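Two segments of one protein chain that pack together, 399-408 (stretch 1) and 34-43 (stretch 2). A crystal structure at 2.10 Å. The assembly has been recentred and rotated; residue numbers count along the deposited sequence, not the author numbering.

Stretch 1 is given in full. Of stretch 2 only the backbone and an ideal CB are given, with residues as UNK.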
# COMPACT_ATOMS: atom_id res chain seq x y z
N ALA A 399 42.57 8.34 -1.69
CA ALA A 399 43.28 9.09 -0.63
C ALA A 399 43.20 8.45 0.75
O ALA A 399 44.16 8.48 1.52
CB ALA A 399 42.78 10.53 -0.57
N LEU A 400 42.05 7.88 1.07
CA LEU A 400 41.86 7.19 2.34
C LEU A 400 42.70 5.90 2.38
O LEU A 400 43.32 5.59 3.39
CB LEU A 400 40.39 6.86 2.56
CG LEU A 400 40.07 6.12 3.87
CD1 LEU A 400 40.53 6.94 5.08
CD2 LEU A 400 38.59 5.79 3.97
N THR A 401 42.70 5.17 1.27
CA THR A 401 43.50 3.95 1.19
C THR A 401 44.98 4.29 1.38
O THR A 401 45.68 3.64 2.16
CB THR A 401 43.31 3.23 -0.15
OG1 THR A 401 41.91 3.03 -0.38
CG2 THR A 401 44.02 1.88 -0.15
N VAL A 402 45.44 5.32 0.67
CA VAL A 402 46.82 5.75 0.78
C VAL A 402 47.16 6.14 2.22
O VAL A 402 48.14 5.65 2.78
CB VAL A 402 47.15 6.95 -0.14
CG1 VAL A 402 48.53 7.50 0.19
CG2 VAL A 402 47.09 6.53 -1.62
N ALA A 403 46.35 7.02 2.81
CA ALA A 403 46.60 7.50 4.18
C ALA A 403 46.62 6.35 5.19
O ALA A 403 47.38 6.38 6.16
CB ALA A 403 45.54 8.52 4.59
N THR A 404 45.78 5.35 4.95
CA THR A 404 45.65 4.23 5.87
C THR A 404 46.83 3.28 5.77
O THR A 404 47.33 2.79 6.78
CB THR A 404 44.33 3.48 5.65
OG1 THR A 404 43.23 4.37 5.86
CG2 THR A 404 44.21 2.29 6.61
N VAL A 405 47.29 3.04 4.54
CA VAL A 405 48.47 2.19 4.34
C VAL A 405 49.72 2.85 4.91
O VAL A 405 50.57 2.19 5.49
CB VAL A 405 48.68 1.82 2.85
CG1 VAL A 405 50.03 1.16 2.64
CG2 VAL A 405 47.55 0.92 2.36
N LEU A 406 49.82 4.17 4.73
CA LEU A 406 50.95 4.91 5.28
C LEU A 406 51.02 4.75 6.80
O LEU A 406 52.07 4.45 7.36
CB LEU A 406 50.86 6.38 4.88
CG LEU A 406 52.05 7.27 5.25
CD1 LEU A 406 53.35 6.74 4.64
CD2 LEU A 406 51.79 8.70 4.81
N GLU A 407 49.89 4.95 7.48
CA GLU A 407 49.85 4.83 8.94
C GLU A 407 50.30 3.44 9.40
O GLU A 407 51.04 3.32 10.37
CB GLU A 407 48.45 5.12 9.47
CG GLU A 407 48.22 4.69 10.92
CD GLU A 407 49.09 5.45 11.92
OE1 GLU A 407 49.35 6.65 11.70
OE2 GLU A 407 49.50 4.84 12.94
N MET A 408 49.86 2.41 8.69
CA MET A 408 50.20 1.05 9.06
C MET A 408 51.67 0.74 8.81
O MET A 408 52.25 -0.13 9.46
CB MET A 408 49.31 0.05 8.32
CG MET A 408 47.84 0.17 8.68
SD MET A 408 46.89 -1.23 8.08
CE MET A 408 47.60 -1.43 6.45
N UNK A 34 44.43 7.72 18.17
CA UNK A 34 45.52 8.51 17.58
C UNK A 34 45.90 8.02 16.19
O UNK A 34 46.35 8.81 15.37
CB UNK A 34 46.75 8.47 18.49
N UNK A 35 45.73 6.72 15.93
CA UNK A 35 46.00 6.17 14.61
C UNK A 35 45.01 6.73 13.60
O UNK A 35 45.39 7.18 12.52
CB UNK A 35 45.93 4.64 14.64
N UNK A 36 43.74 6.71 13.98
CA UNK A 36 42.66 7.23 13.15
C UNK A 36 42.78 8.73 12.92
O UNK A 36 42.42 9.24 11.86
CB UNK A 36 41.31 6.91 13.79
N UNK A 37 43.29 9.43 13.93
CA UNK A 37 43.48 10.87 13.85
C UNK A 37 44.54 11.25 12.81
O UNK A 37 44.35 12.18 12.04
CB UNK A 37 43.87 11.42 15.22
N UNK A 38 45.65 10.52 12.80
CA UNK A 38 46.69 10.74 11.79
C UNK A 38 46.13 10.45 10.40
O UNK A 38 46.36 11.19 9.45
CB UNK A 38 47.91 9.86 12.07
N UNK A 39 45.39 9.35 10.29
CA UNK A 39 44.85 8.94 9.01
C UNK A 39 43.90 10.00 8.48
O UNK A 39 43.96 10.39 7.31
CB UNK A 39 44.14 7.59 9.13
N UNK A 40 43.04 10.49 9.37
CA UNK A 40 42.03 11.47 9.01
C UNK A 40 42.69 12.74 8.48
O UNK A 40 42.25 13.30 7.48
CB UNK A 40 41.14 11.79 10.21
N UNK A 41 43.75 13.17 9.16
CA UNK A 41 44.46 14.39 8.80
C UNK A 41 45.18 14.26 7.45
O UNK A 41 44.99 15.10 6.56
CB UNK A 41 45.47 14.75 9.90
N UNK A 42 46.02 13.23 7.32
CA UNK A 42 46.69 12.93 6.06
C UNK A 42 45.71 12.87 4.89
O UNK A 42 45.94 13.47 3.84
CB UNK A 42 47.45 11.60 6.17
N UNK A 43 44.62 12.13 5.08
CA UNK A 43 43.63 11.94 4.02
C UNK A 43 42.89 13.24 3.65
O UNK A 43 42.65 13.50 2.47
CB UNK A 43 42.62 10.88 4.45

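Both stretches are helical, and their axes cross at 138° with a closest approach of 8.5 Å. They draw nearest at positions 39 and 43, whose CA atoms each lie 5.3 Å from a CA of stretch 1, those of Ala 403 and Leu 400 respectively.

Position 34 points sideways, with nothing of stretch 1 near its CB. Many residues would suit; its phi of -71° also admits proline, and Pro 34 is found, making no contact.

At position 35 the CB again points sideways, but the ideal CB lies 4.0 Å from Glu 407 OE2. A polar or flexible chain could run past this carboxylate. The residue is Gln 35, whose CG packs 3.4 Å from Glu 407 OE2.

Positions 36 and 37 have open space before them, and stretch 1 sets no preference. They are Glu 36 and Ala 37, neither of which touches it.

Position 38 points toward stretch 1, its ideal CB 3.5 Å from Glu 407 OE1. The carboxylate of Glu 407 invites a donor, preferably a positive one; lysine, arginine or a neutral amide could serve. Arg 38 folds its guanidinium so that its edge meets the acid in a two-pronged salt bridge: Arg 38 NE donates to Glu 407 OE1 at 2.7 Å and Arg 38 NH2 to Glu 407 OE2 at 3.0 Å, both nearly straight.

Position 39 starts sideways, its ideal CB 4.6 Å from Ala 403 O, 4.7 Å from Thr 404 OG1 and 5.0 Å from Glu 407 CB. The room left by the small Ala 403 favours a medium-sized aliphatic chain: valine, leucine, isoleucine or methionine. Ile 39 is the knob in a hole formed by Leu 400, Ala 403, Thr 404 and Glu 407. Ile 39 CG2 lies 3.9 Å from Leu 400 CD1, and Ile 39 CG1 lies 3.6 Å from Glu 407 CB.

Positions 40 and 41 point away and could carry almost any helix-compatible residue; His 40 and Arg 41 make no contact with stretch 1.

Position 42 points toward stretch 1, its ideal CB 4.0 Å from Ala 403 CB. A small or branched chain would fit, such as alanine, valine, serine or threonine. In Thr 42 the methyl CG2 packs 3.6 Å from Ala 403 CB, and the hydroxyl joins a water bridge: the water lies 3.1 Å from Thr 42 OG1 and donates to Ala 403 O at 2.8 Å.

Position 43 points toward stretch 1 at close range, its ideal CB 3.8 Å from Ala 403 CB and 4.1 Å from Ala 399 O. A small residue is favoured, glycine, alanine or serine. Ala 43 sets its CB 3.7 Å from Ala 403 CB, a methyl-to-methyl contact suited to this close approach.

Stretch 2, residues 34-43: PQEARIHRTA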
# COMPACT_ATOMS: atom_id res chain seq x y z
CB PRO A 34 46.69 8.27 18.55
CG PRO A 34 46.05 7.80 19.82
CD PRO A 34 44.86 7.01 19.39
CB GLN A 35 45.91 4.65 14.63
CG GLN A 35 47.13 3.95 15.20
CD GLN A 35 46.95 2.44 15.26
OE1 GLN A 35 45.97 1.95 15.82
NE2 GLN A 35 47.89 1.71 14.68
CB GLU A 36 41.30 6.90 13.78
CG GLU A 36 40.94 5.42 13.76
CD GLU A 36 40.84 4.87 12.35
OE1 GLU A 36 40.58 5.66 11.41
OE2 GLU A 36 41.02 3.65 12.17
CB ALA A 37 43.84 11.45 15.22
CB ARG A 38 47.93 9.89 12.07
CG ARG A 38 48.74 10.35 13.31
CD ARG A 38 50.08 9.63 13.43
NE ARG A 38 49.91 8.23 13.83
CZ ARG A 38 49.83 7.82 15.09
NH1 ARG A 38 49.90 8.70 16.08
NH2 ARG A 38 49.68 6.53 15.37
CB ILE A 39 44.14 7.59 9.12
CG1 ILE A 39 45.17 6.46 9.21
CG2 ILE A 39 43.22 7.37 7.94
CD1 ILE A 39 44.60 5.13 9.64
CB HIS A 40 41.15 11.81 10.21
CG HIS A 40 39.95 12.63 9.87
ND1 HIS A 40 38.75 12.08 9.46
CD2 HIS A 40 39.77 13.98 9.86
CE1 HIS A 40 37.88 13.04 9.23
NE2 HIS A 40 38.47 14.20 9.46
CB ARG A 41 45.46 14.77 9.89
CG ARG A 41 46.34 15.94 9.52
CD ARG A 41 47.52 16.07 10.46
NE ARG A 41 48.59 16.85 9.85
CZ ARG A 41 48.63 18.18 9.84
NH1 ARG A 41 47.65 18.88 10.41
NH2 ARG A 41 49.64 18.81 9.26
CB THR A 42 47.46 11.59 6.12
OG1 THR A 42 48.56 11.71 7.03
CG2 THR A 42 48.00 11.21 4.75
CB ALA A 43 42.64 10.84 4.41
O HOH W 1 48.37 8.65 7.56
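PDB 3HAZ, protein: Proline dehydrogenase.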